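Local structure of yeast glycogen phosphorylase (Saccharomyces cerevisiae, 1YGP) at residues Glu410-Trp415 with Thr495-Phe500; Arg426-Ile431 with Arg466-Ala471; Leu473-Ser478 with Ser507-Val512. The protein belongs to the carbohydrate phosphorylase family, has a GT-B type architecture and holds pyridoxal-5'-phosphate in a pocket of the chain. All coordinates share one frame; numbering follows the deposited sequence.

How the contacts relate
Contacts 2 and 3 are buried, contact 1 only partly; all lie on the same side of the chain's centre. Contacts 1 and 2 meet in the small antiparallel sheet, where strands 414-416 and 467-469 are neighbours. Contacts 2 and 3 share helix 470-477, and Ile431 of one packs on Leu473 of the other. Contact 3 sets the end of that helix against the outermost strand, 509-511, of the large sheet and meets contact 1 through Phe500, which packs on Ile475, Val476 and Phe509. Chemistry differs with place: methyl groups and a phenyl ring meet between the loops of contact 1, aliphatic branches join helix to strand in contact 2, and a lysine-to-carbonyl hydrogen bond enters contact 3.

Contact 1 of 3, residues Glu410-Trp415 with Thr495-Phe500; sequences EALEKW and TIFKDF
Glu413 OE2, one residue along from the Leu412 that touches Ile496 and Phe497, takes a hydrogen bond from Trp415 NE1 at 3.1 Å and a weak one from Gln332 of helix 322-350. The indole N-H comes in from well above the carboxylate plane, 52° out of it, rather than within it. Glu413 reaches this position with a stretched chain, CG anti to the backbone N (chi1 177°), before the carboxylate turns. Across the contact the meeting is apolar, and Leu412 divides its two methyls between two partners. Its CD1 lies 4.0 Å from Ile496 CD1, while CD2 stands 4.1 Å from Phe497 CE1, approaching the ring obliquely. The phenyl group points back at the leucine from the opposite direction. Leu412 sits in the short loop that leads into strand 414-416, the edge strand of a small antiparallel sheet; its partners are the two central residues of a type I beta turn from Thr495 to Lys498, with Phe497 at the N-cap position of helix 498-504. The turn is closed by Lys498 N bonded to Thr495 O at 3.1 Å. Within it, Ile496 CG1 lies 4.0 Å above the Phe497 ring, over its centre, and both side chains reach Leu412. Ala471 of helix 470-477 and Thr406 also touch Leu412, and Gln409 touches Ile496.

Contact 2 of 3, residues Arg426-Ile431 with Arg466-Ala471; sequences RHLEII and RQIRMA
Ile431 and Ile468 meet through their CG2 methyls, 3.8 Å apart, with the two side chains crossing at about a right angle. Both isoleucines have the same shape: CG2 is anti to the backbone N, CG1 lies beside it (chi1 -63° in Ile431, -53° in Ile468), and CD1 carries the longer branch on in an extended line. On Ile468 that branch takes CD1 to Leu428, whose CD2 is 4.3 Å away; on Ile431 it leads instead to Leu473 of helix 470-477. Leu428 starts from the flank of the helix, and a first torsion of -137° swings the end of its side chain nearer the strand. Of its two methyls CD2 makes the touch, while CD1 stays farther from Ile468. One turn of helix 425-445 thus lies against strand 467-469, the middle strand of a three-stranded antiparallel sheet, and Phe420 of helix 417-423 touches both isoleucines. Elsewhere on the helix, Arg426 NH1 forms a salt bridge to Glu429 OE1 at 2.8 Å, and NH2 of the same arginine forms a salt bridge with Asp383 and a hydrogen bond with the carbonyl of Thr245.

Contact 3 of 3, residues Leu473-Ser478 with Ser507-Val512; sequences LAIVGS and SKFVNV
The end of helix 470-477, where the chain passes into strand 478-483 of the large mixed sheet, packs against the start of the outermost strand, 509-511. Lys508, just before that strand, reaches across with NZ to Ser478 O at 2.7 Å, and the approach is nearly straight on to the carbonyl (C=O...N angle 161°). Its chain runs extended until a bend at the last torsion, chi4 81°, which turns the ammonium group to the oxygen. Tyr504 of helix 498-504 adds a cation-pi contact to the same lysine. Ser478 also turns its hydroxyl back on the helix: OG donates to Ala474 O at 2.7 Å, tilted 30° from the carbonyl plane. Alongside, the CG2 methyl of Ile475 serves two neighbours, lying 3.8 Å from Lys508 CE and equally far from Phe509 CZ. The phenyl group crosses the isoleucine at about a right angle and is met obliquely; Phe500 and Ile501 of helix 498-504 touch it too. Strands 478-483 and 509-511 run parallel as neighbours, with helices 486-494 and 498-504 between them in the chain, a beta-alpha-beta crossover of the kind that builds the Rossmann-like domains of GT-B proteins.

Contact 1 of 3, residues Glu410-Trp415 with Thr495-Phe500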
ATOM      1  N   GLU A 410     -12.183  38.175   5.573  1.00 45.34           N
ATOM      2  CA  GLU A 410     -13.134  37.096   5.330  1.00 44.68           C
ATOM      3  C   GLU A 410     -12.477  35.720   5.220  1.00 42.14           C
ATOM      4  O   GLU A 410     -13.058  34.718   5.624  1.00 43.49           O
ATOM      5  N   ALA A 411     -11.255  35.653   4.697  1.00 38.79           N
ATOM      6  CA  ALA A 411     -10.575  34.394   4.553  1.00 34.17           C
ATOM      7  C   ALA A 411      -9.960  33.942   5.862  1.00 33.60           C
ATOM      8  O   ALA A 411      -9.233  32.946   5.810  1.00 39.89           O
ATOM      9  N   LEU A 412     -10.160  34.597   7.024  1.00 28.12           N
ATOM     10  CA  LEU A 412      -9.552  34.153   8.276  1.00 22.16           C
ATOM     11  C   LEU A 412     -10.398  33.032   8.858  1.00 22.49           C
ATOM     12  O   LEU A 412     -11.629  33.083   8.845  1.00 24.96           O
ATOM     13  CB  LEU A 412      -9.463  35.327   9.236  1.00 19.44           C
ATOM     14  CG  LEU A 412      -8.130  36.106   9.341  1.00 24.93           C
ATOM     15  CD1 LEU A 412      -7.628  36.568   7.999  1.00 22.87           C
ATOM     16  CD2 LEU A 412      -8.352  37.357  10.165  1.00 25.55           C
ATOM     17  N   GLU A 413      -9.746  31.967   9.330  1.00 22.84           N
ATOM     18  CA  GLU A 413     -10.413  30.760   9.830  1.00 18.25           C
ATOM     19  C   GLU A 413     -11.096  30.884  11.177  1.00 20.35           C
ATOM     20  O   GLU A 413     -10.481  31.317  12.162  1.00 22.71           O
ATOM     21  CB  GLU A 413      -9.385  29.663   9.899  1.00 15.55           C
ATOM     22  CG  GLU A 413      -9.799  28.310  10.443  1.00 21.02           C
ATOM     23  CD  GLU A 413      -8.676  27.288  10.395  1.00 22.12           C
ATOM     24  OE1 GLU A 413      -8.251  26.922   9.304  1.00 26.71           O
ATOM     25  OE2 GLU A 413      -8.219  26.856  11.450  1.00 29.37           O
ATOM     26  N   LYS A 414     -12.350  30.460  11.242  1.00 20.17           N
ATOM     27  CA  LYS A 414     -13.094  30.471  12.487  1.00 21.81           C
ATOM     28  C   LYS A 414     -13.753  29.103  12.624  1.00 22.52           C
ATOM     29  O   LYS A 414     -14.060  28.481  11.610  1.00 25.35           O
ATOM     30  CB  LYS A 414     -14.214  31.490  12.489  1.00 20.06           C
ATOM     31  CG  LYS A 414     -13.901  32.878  12.028  1.00 22.46           C
ATOM     32  CD  LYS A 414     -15.163  33.694  12.173  1.00 31.93           C
ATOM     33  CE  LYS A 414     -14.946  35.043  11.510  1.00 44.58           C
ATOM     34  NZ  LYS A 414     -16.173  35.820  11.472  1.00 49.33           N
ATOM     35  N   TRP A 415     -14.017  28.591  13.823  1.00 22.75           N
ATOM     36  CA  TRP A 415     -14.759  27.345  14.003  1.00 21.69           C
ATOM     37  C   TRP A 415     -15.954  27.645  14.909  1.00 21.52           C
ATOM     38  O   TRP A 415     -15.828  28.489  15.802  1.00 25.22           O
ATOM     39  CB  TRP A 415     -13.879  26.270  14.664  1.00 23.42           C
ATOM     40  CG  TRP A 415     -12.739  25.833  13.761  1.00 23.76           C
ATOM     41  CD1 TRP A 415     -11.483  26.359  13.892  1.00 25.32           C
ATOM     42  CD2 TRP A 415     -12.845  24.964  12.711  1.00 24.44           C
ATOM     43  NE1 TRP A 415     -10.779  25.843  12.916  1.00 26.52           N
ATOM     44  CE2 TRP A 415     -11.543  25.008  12.183  1.00 25.83           C
ATOM     45  CE3 TRP A 415     -13.838  24.169  12.134  1.00 21.09           C
ATOM     46  CZ2 TRP A 415     -11.228  24.248  11.060  1.00 19.31           C
ATOM     47  CZ3 TRP A 415     -13.515  23.415  11.014  1.00 18.04           C
ATOM     48  CH2 TRP A 415     -12.225  23.457  10.486  1.00 21.27           C
ATOM     49  N   THR A 495      -4.612  46.908   9.194  1.00 31.00           N
ATOM     50  CA  THR A 495      -5.986  46.542   8.987  1.00 31.05           C
ATOM     51  C   THR A 495      -6.414  45.384   9.856  1.00 29.73           C
ATOM     52  O   THR A 495      -6.597  45.639  11.045  1.00 31.12           O
ATOM     53  CB  THR A 495      -6.089  46.301   7.485  1.00 32.35           C
ATOM     54  OG1 THR A 495      -5.655  47.528   6.893  1.00 32.08           O
ATOM     55  CG2 THR A 495      -7.485  45.916   7.017  1.00 37.25           C
ATOM     56  N   ILE A 496      -6.479  44.128   9.399  1.00 28.77           N
ATOM     57  CA  ILE A 496      -7.047  43.056  10.210  1.00 31.00           C
ATOM     58  C   ILE A 496      -6.499  42.869  11.618  1.00 30.76           C
ATOM     59  O   ILE A 496      -7.256  42.394  12.468  1.00 32.93           O
ATOM     60  CB  ILE A 496      -6.965  41.666   9.456  1.00 31.95           C
ATOM     61  CG1 ILE A 496      -5.584  41.327   8.909  1.00 33.57           C
ATOM     62  CG2 ILE A 496      -7.963  41.729   8.315  1.00 32.45           C
ATOM     63  CD1 ILE A 496      -5.541  39.965   8.174  1.00 28.97           C
ATOM     64  N   PHE A 497      -5.257  43.251  11.949  1.00 29.42           N
ATOM     65  CA  PHE A 497      -4.756  43.029  13.301  1.00 28.64           C
ATOM     66  C   PHE A 497      -4.446  44.284  14.097  1.00 30.51           C
ATOM     67  O   PHE A 497      -3.811  44.208  15.165  1.00 29.04           O
ATOM     68  CB  PHE A 497      -3.503  42.163  13.249  1.00 24.50           C
ATOM     69  CG  PHE A 497      -3.749  40.800  12.635  1.00 21.95           C
ATOM     70  CD1 PHE A 497      -4.947  40.115  12.867  1.00 23.63           C
ATOM     71  CD2 PHE A 497      -2.767  40.242  11.824  1.00 22.90           C
ATOM     72  CE1 PHE A 497      -5.156  38.870  12.284  1.00 26.34           C
ATOM     73  CE2 PHE A 497      -2.983  38.996  11.244  1.00 24.50           C
ATOM     74  CZ  PHE A 497      -4.175  38.311  11.473  1.00 23.61           C
ATOM     75  N   LYS A 498      -4.977  45.432  13.645  1.00 29.86           N
ATOM     76  CA  LYS A 498      -4.748  46.731  14.281  1.00 30.04           C
ATOM     77  C   LYS A 498      -4.891  46.761  15.812  1.00 29.31           C
ATOM     78  O   LYS A 498      -4.005  47.211  16.545  1.00 27.36           O
ATOM     79  CB  LYS A 498      -5.711  47.747  13.686  1.00 29.33           C
ATOM     80  N   ASP A 499      -5.967  46.193  16.359  1.00 27.61           N
ATOM     81  CA  ASP A 499      -6.168  46.176  17.793  1.00 25.94           C
ATOM     82  C   ASP A 499      -5.083  45.377  18.502  1.00 26.39           C
ATOM     83  O   ASP A 499      -4.618  45.759  19.579  1.00 23.30           O
ATOM     84  CB  ASP A 499      -7.523  45.587  18.097  1.00 30.15           C
ATOM     85  CG  ASP A 499      -8.738  46.350  17.571  1.00 38.13           C
ATOM     86  OD1 ASP A 499      -8.688  47.573  17.411  1.00 40.23           O
ATOM     87  OD2 ASP A 499      -9.757  45.696  17.334  1.00 38.72           O
ATOM     88  N   PHE A 500      -4.615  44.297  17.865  1.00 27.12           N
ATOM     89  CA  PHE A 500      -3.565  43.465  18.431  1.00 25.21           C
ATOM     90  C   PHE A 500      -2.267  44.244  18.422  1.00 29.41           C
ATOM     91  O   PHE A 500      -1.470  44.095  19.353  1.00 28.90           O
ATOM     92  CB  PHE A 500      -3.403  42.175  17.634  1.00 19.17           C
ATOM     93  CG  PHE A 500      -4.528  41.211  17.970  1.00 14.65           C
ATOM     94  CD1 PHE A 500      -4.455  40.435  19.126  1.00 15.38           C
ATOM     95  CD2 PHE A 500      -5.668  41.143  17.167  1.00 13.86           C
ATOM     96  CE1 PHE A 500      -5.529  39.603  19.474  1.00 16.24           C
ATOM     97  CE2 PHE A 500      -6.732  40.306  17.531  1.00 11.95           C
ATOM     98  CZ  PHE A 500      -6.669  39.536  18.683  1.00  8.83           C
TER

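Contact 2 of 3, residues Arg426-Ile431 with Arg466-Ala471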
ATOM      1  N   ARG A 426     -12.116  19.496  26.092  1.00 14.68           N
ATOM      2  CA  ARG A 426     -11.113  20.150  26.937  1.00 12.92           C
ATOM      3  C   ARG A 426     -10.439  21.321  26.238  1.00 11.37           C
ATOM      4  O   ARG A 426     -10.129  22.336  26.856  1.00 14.01           O
ATOM      5  CB  ARG A 426     -10.058  19.117  27.350  1.00 11.90           C
ATOM      6  CG  ARG A 426      -8.932  19.621  28.233  1.00 17.52           C
ATOM      7  CD  ARG A 426      -9.513  20.068  29.563  1.00 22.74           C
ATOM      8  NE  ARG A 426      -8.505  20.299  30.587  1.00 19.78           N
ATOM      9  CZ  ARG A 426      -8.451  21.450  31.236  1.00 20.71           C
ATOM     10  NH1 ARG A 426      -9.310  22.433  30.976  1.00 18.00           N
ATOM     11  NH2 ARG A 426      -7.533  21.619  32.178  1.00 18.94           N
ATOM     12  N   HIS A 427     -10.229  21.231  24.923  1.00 13.63           N
ATOM     13  CA  HIS A 427      -9.546  22.294  24.192  1.00 13.56           C
ATOM     14  C   HIS A 427     -10.494  23.476  24.105  1.00 13.69           C
ATOM     15  O   HIS A 427      -9.991  24.590  24.051  1.00 16.62           O
ATOM     16  CB  HIS A 427      -9.157  21.876  22.780  1.00 13.18           C
ATOM     17  CG  HIS A 427      -8.146  20.738  22.742  1.00 11.08           C
ATOM     18  ND1 HIS A 427      -6.831  20.848  22.716  1.00 15.31           N
ATOM     19  CD2 HIS A 427      -8.447  19.384  22.718  1.00 12.36           C
ATOM     20  CE1 HIS A 427      -6.325  19.642  22.671  1.00 11.41           C
ATOM     21  NE2 HIS A 427      -7.292  18.767  22.677  1.00 12.14           N
ATOM     22  N   LEU A 428     -11.823  23.302  24.127  1.00 10.50           N
ATOM     23  CA  LEU A 428     -12.720  24.446  24.270  1.00 15.00           C
ATOM     24  C   LEU A 428     -12.550  25.117  25.637  1.00 17.94           C
ATOM     25  O   LEU A 428     -12.551  26.344  25.757  1.00 23.39           O
ATOM     26  CB  LEU A 428     -14.182  24.057  24.180  1.00 10.88           C
ATOM     27  CG  LEU A 428     -15.080  24.960  23.358  1.00 12.26           C
ATOM     28  CD1 LEU A 428     -16.472  24.647  23.798  1.00 17.61           C
ATOM     29  CD2 LEU A 428     -14.859  26.437  23.581  1.00 12.72           C
ATOM     30  N   GLU A 429     -12.423  24.339  26.708  1.00 21.29           N
ATOM     31  CA  GLU A 429     -12.251  24.866  28.047  1.00 17.45           C
ATOM     32  C   GLU A 429     -11.019  25.761  28.080  1.00 17.48           C
ATOM     33  O   GLU A 429     -11.081  26.927  28.488  1.00 21.17           O
ATOM     34  CB  GLU A 429     -12.073  23.726  29.024  1.00 14.70           C
ATOM     35  CG  GLU A 429     -13.270  22.842  29.300  1.00 14.95           C
ATOM     36  CD  GLU A 429     -13.084  21.841  30.450  1.00 24.36           C
ATOM     37  OE1 GLU A 429     -12.002  21.750  31.046  1.00 25.40           O
ATOM     38  OE2 GLU A 429     -14.049  21.135  30.766  1.00 26.84           O
ATOM     39  N   ILE A 430      -9.888  25.269  27.583  1.00 15.04           N
ATOM     40  CA  ILE A 430      -8.668  26.057  27.603  1.00 11.43           C
ATOM     41  C   ILE A 430      -8.821  27.284  26.692  1.00 12.70           C
ATOM     42  O   ILE A 430      -8.344  28.362  27.072  1.00 12.02           O
ATOM     43  CB  ILE A 430      -7.486  25.114  27.200  1.00  8.75           C
ATOM     44  CG1 ILE A 430      -7.429  23.919  28.146  1.00  6.88           C
ATOM     45  CG2 ILE A 430      -6.159  25.824  27.358  1.00  6.52           C
ATOM     46  CD1 ILE A 430      -6.368  22.856  27.867  1.00  2.08           C
ATOM     47  N   ILE A 431      -9.538  27.240  25.557  1.00 10.38           N
ATOM     48  CA  ILE A 431      -9.682  28.440  24.742  1.00 12.96           C
ATOM     49  C   ILE A 431     -10.502  29.481  25.493  1.00 16.06           C
ATOM     50  O   ILE A 431     -10.167  30.674  25.442  1.00 21.90           O
ATOM     51  CB  ILE A 431     -10.335  28.103  23.387  1.00  9.68           C
ATOM     52  CG1 ILE A 431      -9.383  27.165  22.655  1.00 14.44           C
ATOM     53  CG2 ILE A 431     -10.542  29.354  22.522  1.00  8.40           C
ATOM     54  CD1 ILE A 431      -9.838  26.632  21.282  1.00 21.92           C
ATOM     55  N   ARG A 466     -21.621  31.068  18.032  1.00 33.36           N
ATOM     56  CA  ARG A 466     -20.417  31.781  18.379  1.00 31.17           C
ATOM     57  C   ARG A 466     -19.252  31.120  17.675  1.00 28.17           C
ATOM     58  O   ARG A 466     -19.169  29.886  17.618  1.00 29.12           O
ATOM     59  CB  ARG A 466     -20.146  31.744  19.876  1.00 32.79           C
ATOM     60  CG  ARG A 466     -21.166  32.531  20.662  1.00 33.68           C
ATOM     61  CD  ARG A 466     -20.616  32.873  22.022  1.00 35.23           C
ATOM     62  NE  ARG A 466     -20.588  31.767  22.958  1.00 38.89           N
ATOM     63  CZ  ARG A 466     -20.018  31.889  24.165  1.00 44.86           C
ATOM     64  NH1 ARG A 466     -19.440  33.025  24.582  1.00 49.52           N
ATOM     65  NH2 ARG A 466     -20.045  30.857  25.002  1.00 46.95           N
ATOM     66  N   GLN A 467     -18.318  31.918  17.191  1.00 27.50           N
ATOM     67  CA  GLN A 467     -17.148  31.366  16.541  1.00 25.16           C
ATOM     68  C   GLN A 467     -15.944  31.560  17.460  1.00 22.89           C
ATOM     69  O   GLN A 467     -15.902  32.427  18.345  1.00 15.61           O
ATOM     70  CB  GLN A 467     -16.813  32.071  15.245  1.00 24.40           C
ATOM     71  CG  GLN A 467     -17.966  32.438  14.357  1.00 29.58           C
ATOM     72  CD  GLN A 467     -18.688  31.235  13.799  1.00 31.71           C
ATOM     73  OE1 GLN A 467     -19.481  30.597  14.482  1.00 37.73           O
ATOM     74  NE2 GLN A 467     -18.440  30.874  12.544  1.00 30.44           N
ATOM     75  N   ILE A 468     -14.946  30.727  17.204  1.00 20.20           N
ATOM     76  CA  ILE A 468     -13.662  30.818  17.846  1.00 16.94           C
ATOM     77  C   ILE A 468     -12.820  31.362  16.702  1.00 19.42           C
ATOM     78  O   ILE A 468     -12.720  30.745  15.626  1.00 23.62           O
ATOM     79  CB  ILE A 468     -13.161  29.447  18.255  1.00 13.38           C
ATOM     80  CG1 ILE A 468     -14.190  28.711  19.083  1.00  7.20           C
ATOM     81  CG2 ILE A 468     -11.830  29.654  18.984  1.00 15.85           C
ATOM     82  CD1 ILE A 468     -13.711  27.323  19.511  1.00  5.97           C
ATOM     83  N   ARG A 469     -12.252  32.538  16.858  1.00 18.43           N
ATOM     84  CA  ARG A 469     -11.459  33.102  15.791  1.00 20.81           C
ATOM     85  C   ARG A 469     -10.033  32.584  15.927  1.00 21.37           C
ATOM     86  O   ARG A 469      -9.224  33.028  16.756  1.00 21.99           O
ATOM     87  CB  ARG A 469     -11.571  34.623  15.887  1.00 22.88           C
ATOM     88  CG  ARG A 469     -13.034  34.978  15.632  1.00 25.77           C
ATOM     89  CD  ARG A 469     -13.303  36.460  15.553  1.00 29.04           C
ATOM     90  NE  ARG A 469     -13.478  37.057  16.859  1.00 34.10           N
ATOM     91  CZ  ARG A 469     -13.950  38.302  16.986  1.00 37.90           C
ATOM     92  NH1 ARG A 469     -14.277  39.045  15.926  1.00 37.61           N
ATOM     93  NH2 ARG A 469     -14.110  38.821  18.201  1.00 36.43           N
ATOM     94  N   MET A 470      -9.699  31.617  15.077  1.00 17.38           N
ATOM     95  CA  MET A 470      -8.395  30.999  15.158  1.00 14.91           C
ATOM     96  C   MET A 470      -7.206  31.937  14.980  1.00 14.72           C
ATOM     97  O   MET A 470      -6.282  31.886  15.796  1.00 14.63           O
ATOM     98  CB  MET A 470      -8.324  29.878  14.151  1.00 12.34           C
ATOM     99  CG  MET A 470      -9.297  28.762  14.472  1.00 17.23           C
ATOM    100  SD  MET A 470      -9.382  28.149  16.186  1.00 17.86           S
ATOM    101  CE  MET A 470      -7.889  27.213  16.151  1.00  8.35           C
ATOM    102  N   ALA A 471      -7.219  32.851  13.998  1.00 15.49           N
ATOM    103  CA  ALA A 471      -6.118  33.795  13.800  1.00 14.94           C
ATOM    104  C   ALA A 471      -5.867  34.660  15.033  1.00 13.58           C
ATOM    105  O   ALA A 471      -4.710  34.928  15.370  1.00 12.17           O
ATOM    106  CB  ALA A 471      -6.388  34.744  12.639  1.00 14.62           C
TER

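Contact 3 of 3, residues Leu473-Ser478 with Ser507-Val512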
ATOM      1  N   LEU A 473      -6.513  33.625  18.224  1.00 17.37           N
ATOM      2  CA  LEU A 473      -5.896  32.693  19.155  1.00 13.41           C
ATOM      3  C   LEU A 473      -4.415  32.504  18.821  1.00 15.70           C
ATOM      4  O   LEU A 473      -3.560  32.377  19.722  1.00 14.50           O
ATOM      5  CB  LEU A 473      -6.619  31.352  19.080  1.00 12.95           C
ATOM      6  CG  LEU A 473      -6.147  30.099  19.849  1.00 11.80           C
ATOM      7  CD1 LEU A 473      -5.936  30.331  21.344  1.00  9.74           C
ATOM      8  CD2 LEU A 473      -7.230  29.054  19.644  1.00 14.35           C
ATOM      9  N   ALA A 474      -4.097  32.503  17.516  1.00 11.70           N
ATOM     10  CA  ALA A 474      -2.726  32.356  17.083  1.00  9.75           C
ATOM     11  C   ALA A 474      -1.938  33.606  17.448  1.00 13.08           C
ATOM     12  O   ALA A 474      -0.814  33.429  17.918  1.00 13.41           O
ATOM     13  CB  ALA A 474      -2.663  32.153  15.589  1.00  7.22           C
ATOM     14  N   ILE A 475      -2.450  34.856  17.326  1.00 12.18           N
ATOM     15  CA  ILE A 475      -1.701  36.056  17.738  1.00  9.55           C
ATOM     16  C   ILE A 475      -1.438  35.985  19.239  1.00 12.25           C
ATOM     17  O   ILE A 475      -0.300  36.130  19.683  1.00 14.23           O
ATOM     18  CB  ILE A 475      -2.426  37.403  17.554  1.00  5.63           C
ATOM     19  CG1 ILE A 475      -3.167  37.597  16.253  1.00  7.86           C
ATOM     20  CG2 ILE A 475      -1.324  38.426  17.634  1.00 10.45           C
ATOM     21  CD1 ILE A 475      -2.387  37.541  14.948  1.00  6.93           C
ATOM     22  N   VAL A 476      -2.487  35.742  20.025  1.00 11.54           N
ATOM     23  CA  VAL A 476      -2.371  35.631  21.472  1.00 12.61           C
ATOM     24  C   VAL A 476      -1.444  34.499  21.921  1.00 13.06           C
ATOM     25  O   VAL A 476      -0.819  34.653  22.972  1.00 18.00           O
ATOM     26  CB  VAL A 476      -3.793  35.454  22.063  1.00 10.64           C
ATOM     27  CG1 VAL A 476      -3.776  35.189  23.540  1.00 11.29           C
ATOM     28  CG2 VAL A 476      -4.548  36.750  21.888  1.00 12.67           C
ATOM     29  N   GLY A 477      -1.298  33.382  21.199  1.00 11.06           N
ATOM     30  CA  GLY A 477      -0.397  32.317  21.630  1.00 12.07           C
ATOM     31  C   GLY A 477       1.037  32.390  21.095  1.00 12.86           C
ATOM     32  O   GLY A 477       1.892  31.616  21.529  1.00 15.36           O
ATOM     33  N   SER A 478       1.354  33.273  20.151  1.00 13.88           N
ATOM     34  CA  SER A 478       2.674  33.319  19.543  1.00 13.36           C
ATOM     35  C   SER A 478       3.540  34.443  20.089  1.00 14.07           C
ATOM     36  O   SER A 478       3.027  35.448  20.583  1.00 16.19           O
ATOM     37  CB  SER A 478       2.539  33.539  18.064  1.00 12.48           C
ATOM     38  OG  SER A 478       1.727  32.552  17.467  1.00 16.72           O
ATOM     39  N   SER A 507       6.354  45.768  17.548  1.00 34.94           N
ATOM     40  CA  SER A 507       7.482  44.855  17.676  1.00 36.99           C
ATOM     41  C   SER A 507       7.159  43.392  17.370  1.00 32.30           C
ATOM     42  O   SER A 507       7.913  42.679  16.706  1.00 32.09           O
ATOM     43  CB  SER A 507       8.011  45.017  19.112  1.00 43.08           C
ATOM     44  OG  SER A 507       7.105  45.789  19.934  1.00 52.04           O
ATOM     45  N   LYS A 508       5.983  42.960  17.830  1.00 26.00           N
ATOM     46  CA  LYS A 508       5.537  41.580  17.686  1.00 24.45           C
ATOM     47  C   LYS A 508       5.183  41.214  16.246  1.00 22.65           C
ATOM     48  O   LYS A 508       4.972  40.043  15.929  1.00 24.50           O
ATOM     49  CB  LYS A 508       4.310  41.364  18.580  1.00 19.51           C
ATOM     50  CG  LYS A 508       3.939  39.921  18.871  1.00 16.40           C
ATOM     51  CD  LYS A 508       2.494  39.925  19.314  1.00 18.13           C
ATOM     52  CE  LYS A 508       1.935  38.542  19.640  1.00 18.13           C
ATOM     53  NZ  LYS A 508       2.286  38.068  20.968  1.00 14.93           N
ATOM     54  N   PHE A 509       5.082  42.194  15.361  1.00 20.48           N
ATOM     55  CA  PHE A 509       4.590  42.002  14.025  1.00 19.64           C
ATOM     56  C   PHE A 509       5.720  42.403  13.116  1.00 20.48           C
ATOM     57  O   PHE A 509       6.135  43.551  13.018  1.00 24.37           O
ATOM     58  CB  PHE A 509       3.370  42.873  13.798  1.00 18.96           C
ATOM     59  CG  PHE A 509       2.159  42.461  14.623  1.00 19.64           C
ATOM     60  CD1 PHE A 509       2.043  42.834  15.965  1.00 20.93           C
ATOM     61  CD2 PHE A 509       1.144  41.721  14.027  1.00 22.77           C
ATOM     62  CE1 PHE A 509       0.914  42.462  16.694  1.00 24.08           C
ATOM     63  CE2 PHE A 509       0.011  41.352  14.765  1.00 24.68           C
ATOM     64  CZ  PHE A 509      -0.105  41.721  16.098  1.00 20.92           C
ATOM     65  N   VAL A 510       6.180  41.376  12.437  1.00 21.76           N
ATOM     66  CA  VAL A 510       7.351  41.388  11.588  1.00 22.52           C
ATOM     67  C   VAL A 510       7.023  41.112  10.104  1.00 20.72           C
ATOM     68  O   VAL A 510       5.881  40.812   9.695  1.00 16.71           O
ATOM     69  CB  VAL A 510       8.224  40.352  12.351  1.00 25.09           C
ATOM     70  CG1 VAL A 510       9.085  39.442  11.498  1.00 26.04           C
ATOM     71  CG2 VAL A 510       9.079  41.203  13.270  1.00 25.78           C
ATOM     72  N   ASN A 511       8.018  41.250   9.236  1.00 14.96           N
ATOM     73  CA  ASN A 511       7.841  40.897   7.847  1.00 12.13           C
ATOM     74  C   ASN A 511       8.987  40.020   7.368  1.00 11.95           C
ATOM     75  O   ASN A 511      10.134  40.306   7.704  1.00 13.91           O
ATOM     76  CB  ASN A 511       7.817  42.112   6.948  1.00  5.91           C
ATOM     77  CG  ASN A 511       7.739  41.639   5.502  1.00  6.19           C
ATOM     78  OD1 ASN A 511       8.676  41.726   4.711  1.00  2.00           O
ATOM     79  ND2 ASN A 511       6.665  40.993   5.109  1.00  2.89           N
ATOM     80  N   VAL A 512       8.725  38.932   6.653  1.00 12.35           N
ATOM     81  CA  VAL A 512       9.778  38.214   5.958  1.00 13.89           C
ATOM     82  C   VAL A 512       9.158  37.872   4.602  1.00 15.60           C
ATOM     83  O   VAL A 512       8.263  37.042   4.472  1.00 20.70           O
ATOM     84  CB  VAL A 512      10.198  36.911   6.652  1.00 13.56           C
ATOM     85  CG1 VAL A 512      11.389  36.388   5.874  1.00 15.95           C
ATOM     86  CG2 VAL A 512      10.595  37.102   8.118  1.00 14.84           C
TER